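Beta-glucuronidase (uncultured Clostridium sp., PDB 6U7J) hydrolyses beta-D-glucuronides, freeing the aglycone from glucuronic acid, and as a gut microbial enzyme reactivates estrogens from their glucuronide conjugates. Local coordinates at the interface of chains A and B and the interface of chains A and C. Coordinates in Å, arbitrary orientation; residue numbers count along the deposited sequence, not the author numbering. Chains: chain A/B/C, Beta-glucuronidase.

Contact 1: the interface of chains A and B. Residues chain A 65-68, 71, 560; chain B 519-521.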
# COMPACT_ATOMS: atom_id res chain seq x y z
N THR A 65 -7.00 15.06 -17.89
CA THR A 65 -7.80 14.15 -18.70
C THR A 65 -7.32 12.71 -18.57
O THR A 65 -6.29 12.42 -17.96
CB THR A 65 -7.76 14.56 -20.18
OG1 THR A 65 -6.46 14.26 -20.69
CG2 THR A 65 -8.04 16.05 -20.35
N THR A 66 -8.07 11.80 -19.20
CA THR A 66 -7.75 10.39 -19.26
C THR A 66 -6.98 10.02 -20.52
O THR A 66 -6.83 8.84 -20.83
CB THR A 66 -9.02 9.55 -19.17
OG1 THR A 66 -9.85 9.81 -20.31
CG2 THR A 66 -9.81 9.91 -17.90
N ASP A 67 -6.42 11.02 -21.20
CA ASP A 67 -5.89 10.92 -22.55
C ASP A 67 -4.37 10.98 -22.48
O ASP A 67 -3.80 12.01 -22.10
CB ASP A 67 -6.47 12.07 -23.38
CG ASP A 67 -5.86 12.21 -24.75
OD1 ASP A 67 -5.28 11.24 -25.27
OD2 ASP A 67 -5.97 13.30 -25.34
N GLN A 68 -3.69 9.89 -22.84
CA GLN A 68 -2.24 9.91 -22.74
C GLN A 68 -1.61 10.84 -23.77
O GLN A 68 -0.52 11.39 -23.53
CB GLN A 68 -1.69 8.49 -22.88
CG GLN A 68 -0.20 8.42 -23.13
CD GLN A 68 0.12 8.22 -24.60
OE1 GLN A 68 -0.59 7.50 -25.30
NE2 GLN A 68 1.18 8.88 -25.08
N ARG A 71 -1.39 14.17 -22.16
CA ARG A 71 -0.42 14.15 -21.07
C ARG A 71 1.00 14.29 -21.60
O ARG A 71 1.80 15.07 -21.07
CB ARG A 71 -0.57 12.86 -20.24
CG ARG A 71 0.38 12.78 -19.02
CD ARG A 71 0.53 11.34 -18.51
NE ARG A 71 1.12 10.45 -19.51
CZ ARG A 71 1.07 9.11 -19.46
NH1 ARG A 71 0.46 8.50 -18.44
NH2 ARG A 71 1.64 8.39 -20.41
N PHE A 560 9.08 10.03 -16.87
CA PHE A 560 9.04 8.60 -16.63
C PHE A 560 10.45 8.00 -16.68
O PHE A 560 11.29 8.41 -17.47
CB PHE A 560 8.15 7.92 -17.67
CG PHE A 560 6.74 8.44 -17.68
CD1 PHE A 560 5.99 8.46 -16.51
CD2 PHE A 560 6.16 8.92 -18.84
CE1 PHE A 560 4.70 8.95 -16.50
CE2 PHE A 560 4.86 9.41 -18.84
CZ PHE A 560 4.13 9.42 -17.67
N PRO B 519 -4.31 8.19 -17.31
CA PRO B 519 -3.74 7.08 -18.09
C PRO B 519 -2.60 6.34 -17.37
O PRO B 519 -1.97 6.91 -16.49
CB PRO B 519 -3.20 7.76 -19.36
CG PRO B 519 -3.42 9.22 -19.20
CD PRO B 519 -3.83 9.50 -17.79
N GLU B 520 -2.35 5.10 -17.75
CA GLU B 520 -1.41 4.25 -17.05
C GLU B 520 0.02 4.76 -17.19
O GLU B 520 0.36 5.47 -18.14
CB GLU B 520 -1.50 2.80 -17.57
CG GLU B 520 -1.04 2.61 -19.01
CD GLU B 520 -2.09 2.99 -20.05
OE1 GLU B 520 -3.14 2.30 -20.15
OE2 GLU B 520 -1.87 3.98 -20.78
N VAL B 521 0.85 4.41 -16.20
CA VAL B 521 2.27 4.75 -16.15
C VAL B 521 3.04 3.51 -15.75
O VAL B 521 2.50 2.61 -15.09
CB VAL B 521 2.59 5.88 -15.15
CG1 VAL B 521 1.91 7.18 -15.56
CG2 VAL B 521 2.18 5.46 -13.73
O HOH W 1 -0.82 9.52 -15.97
O HOH W 2 0.49 5.80 -21.17
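The loop B:Pro519 to B:Val521 runs nearly extended past chain A, psi close to 155° at each residue; a cis peptide bond leads into B:Pro519, and the carbonyl of B:Glu520 points toward A:Arg71. NH1 of the A:Arg71 guanidinium donates to that oxygen, B:Glu520 O, at 3.0 Å. The bond is almost straight at the hydrogen (174°), and the oxygen lies in the guanidinium plane; seen from the acceptor, however, the donor stands well above the carbonyl plane. The side chain of A:Arg71 leaves helix 68-71 with CG trans to the backbone N (chi1 -177°) and stays extended until its third torsion, where it bends and turns the flat head to chain B.

Two waters widen this grip. Water 1 joins A:Arg71 NH1 to the carbonyl of B:Pro519, and water 2 links NH2 to both B:Glu520 O and the carboxylate oxygen B:Glu520 OE2. The acidic group therefore meets the arginine through solvent, its OE2 being 5.6 Å from A:Arg71 NH1. The head is sandwiched within its own chain: the A:Phe560 ring turns its edge to one guanidinium face, CZ 3.5 Å above its centre, and A:Gln68 CB lies toward the rim of the other, which should limit its rotation.

The apolar contacts flank this polar centre. The CG1 methyl of B:Val521 comes to 3.4 Å from A:Phe560 CE1, the two side chains crossing at about a right angle. On the other flank the B:Pro519 ring packs against the start of helix 68-71, its CG 3.8 Å from A:Gln68 CA, while its CD faces A:Thr65 O. Just ahead of the helix, A:Thr65 OG1 accepts from A:Asp67 N, which may steady the turn.

As part of a two-fold interface, the patch recurs with the chains exchanged; it joins copies in the deposited tetramer, which may be the working form.

Contact 2: the interface of chains A and C. Residues chain A 313, 318, 320-321; chain C 59, 312-313, 318.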
# COMPACT_ATOMS: atom_id res chain seq x y z
N ARG A 313 -3.65 18.72 -10.47
CA ARG A 313 -3.42 20.04 -11.05
C ARG A 313 -1.98 20.30 -11.45
O ARG A 313 -1.67 21.41 -11.91
CB ARG A 313 -3.87 21.12 -10.07
CG ARG A 313 -3.10 21.02 -8.76
CD ARG A 313 -3.48 22.07 -7.75
NE ARG A 313 -4.77 22.67 -8.02
CZ ARG A 313 -5.93 22.25 -7.53
NH1 ARG A 313 -5.98 21.18 -6.74
NH2 ARG A 313 -7.04 22.90 -7.85
N ASP A 318 -2.26 26.39 -5.64
CA ASP A 318 -3.34 25.91 -4.78
C ASP A 318 -3.07 26.48 -3.39
O ASP A 318 -2.19 25.99 -2.67
CB ASP A 318 -3.40 24.39 -4.77
CG ASP A 318 -4.55 23.83 -3.91
OD1 ASP A 318 -5.07 24.55 -3.04
OD2 ASP A 318 -4.92 22.65 -4.10
N ALA A 320 -4.89 26.48 -0.65
CA ALA A 320 -5.20 25.58 0.45
C ALA A 320 -4.03 24.64 0.72
O ALA A 320 -3.62 24.44 1.87
CB ALA A 320 -6.46 24.78 0.15
N LEU A 321 -3.47 24.06 -0.35
CA LEU A 321 -2.24 23.28 -0.22
C LEU A 321 -1.09 24.12 0.33
O LEU A 321 -0.25 23.60 1.08
CB LEU A 321 -1.87 22.71 -1.59
CG LEU A 321 -0.64 21.82 -1.67
CD1 LEU A 321 -1.04 20.35 -1.76
CD2 LEU A 321 0.20 22.24 -2.87
N SER C 59 -12.63 26.34 1.46
CA SER C 59 -12.03 25.11 1.99
C SER C 59 -12.75 24.79 3.30
O SER C 59 -13.30 25.68 3.96
CB SER C 59 -10.52 25.27 2.23
OG SER C 59 -9.93 24.13 2.86
N ILE C 312 -7.05 17.43 1.79
CA ILE C 312 -6.62 18.72 2.33
C ILE C 312 -7.79 19.67 2.57
O ILE C 312 -7.93 20.19 3.68
CB ILE C 312 -5.54 19.39 1.45
CG1 ILE C 312 -4.22 18.64 1.60
CG2 ILE C 312 -5.21 20.80 1.96
CD1 ILE C 312 -4.02 17.51 0.66
N ARG C 313 -8.63 19.91 1.56
CA ARG C 313 -9.58 21.02 1.59
C ARG C 313 -10.98 20.60 1.99
O ARG C 313 -11.91 21.42 1.91
CB ARG C 313 -9.63 21.71 0.23
CG ARG C 313 -10.49 20.94 -0.76
CD ARG C 313 -9.95 20.98 -2.15
NE ARG C 313 -9.51 22.32 -2.52
CZ ARG C 313 -8.27 22.57 -2.92
NH1 ARG C 313 -7.39 21.58 -2.95
NH2 ARG C 313 -7.92 23.81 -3.26
N ASP C 318 -13.36 22.87 -5.74
CA ASP C 318 -12.10 22.72 -6.47
C ASP C 318 -12.47 22.42 -7.92
O ASP C 318 -12.84 21.29 -8.26
CB ASP C 318 -11.23 21.63 -5.86
CG ASP C 318 -9.91 21.42 -6.60
OD1 ASP C 318 -9.70 21.94 -7.72
OD2 ASP C 318 -9.05 20.70 -6.03
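A:Arg313 and C:Arg313 both start with CG wedged between the backbone N and the carbonyl carbon, while each Asp318 swings its carboxylate trans to its backbone N (chi1 -178° in A:Asp318), and the four charged groups meet between the chains. Each arginine faces the aspartate of the other chain from the opposite direction and grips it end-on, one terminal nitrogen to each carboxylate oxygen.

The two pairs are similar but not identical. C:Arg313 NH1 reaches the syn lone pair of A:Asp318 OD2 at 2.9 Å, and its NH2 meets A:Asp318 OD1 at 3.0 Å from above the carboxylate plane. The two planes are 42° apart. In the other pair they are 28° apart, with A:Arg313 NH2 at 2.8 Å from C:Asp318 OD1 and NH1 at 3.2 Å from C:Asp318 OD2.

Each arginine thus meets the partner chain's carboxylate at its guanidinium edge, but its own chain's aspartate over a face, toward the rim. The salt bridge there runs 3.2 Å from A:Arg313 NH1 to A:Asp318 OD2, and the corresponding pair in chain C is longer. The NH1 groups of the two arginines are 4.1 Å apart, and the neighbouring carboxylates should offset their like charges.

A second-shell bond fixes A:Asp318: A:Leu321 N donates to OD1 at 3.2 Å, on the carboxylate face opposite C:Arg313 NH2. A:Ala320 CB covers one face of the C:Arg313 guanidinium toward its rim, and C:Ile312 CG2 packs near A:Ala320 O.

Asp318 directly precedes helix 319-331 and caps its first turn, while Arg313 lies in the loop between strand 301-305 and that helix, within the TIM-barrel family region.

The C-alpha centres of contact 1 and contact 2 lie about 22 Å apart, and the two have no residue in common. Chain A is their shared element: it meets chain B through helix 68-71 and A:Phe560, and chain C through the loop and helix start around 313-321. Both interfaces are two-fold symmetric, so one subunit carries two different pairing surfaces, a combination that can build the deposited four-copy assembly. Contact 1 relies on backbone carbonyls, water and apolar packing, whereas contact 2 relies on reciprocal charge pairing. The same tetramer may also form in solution.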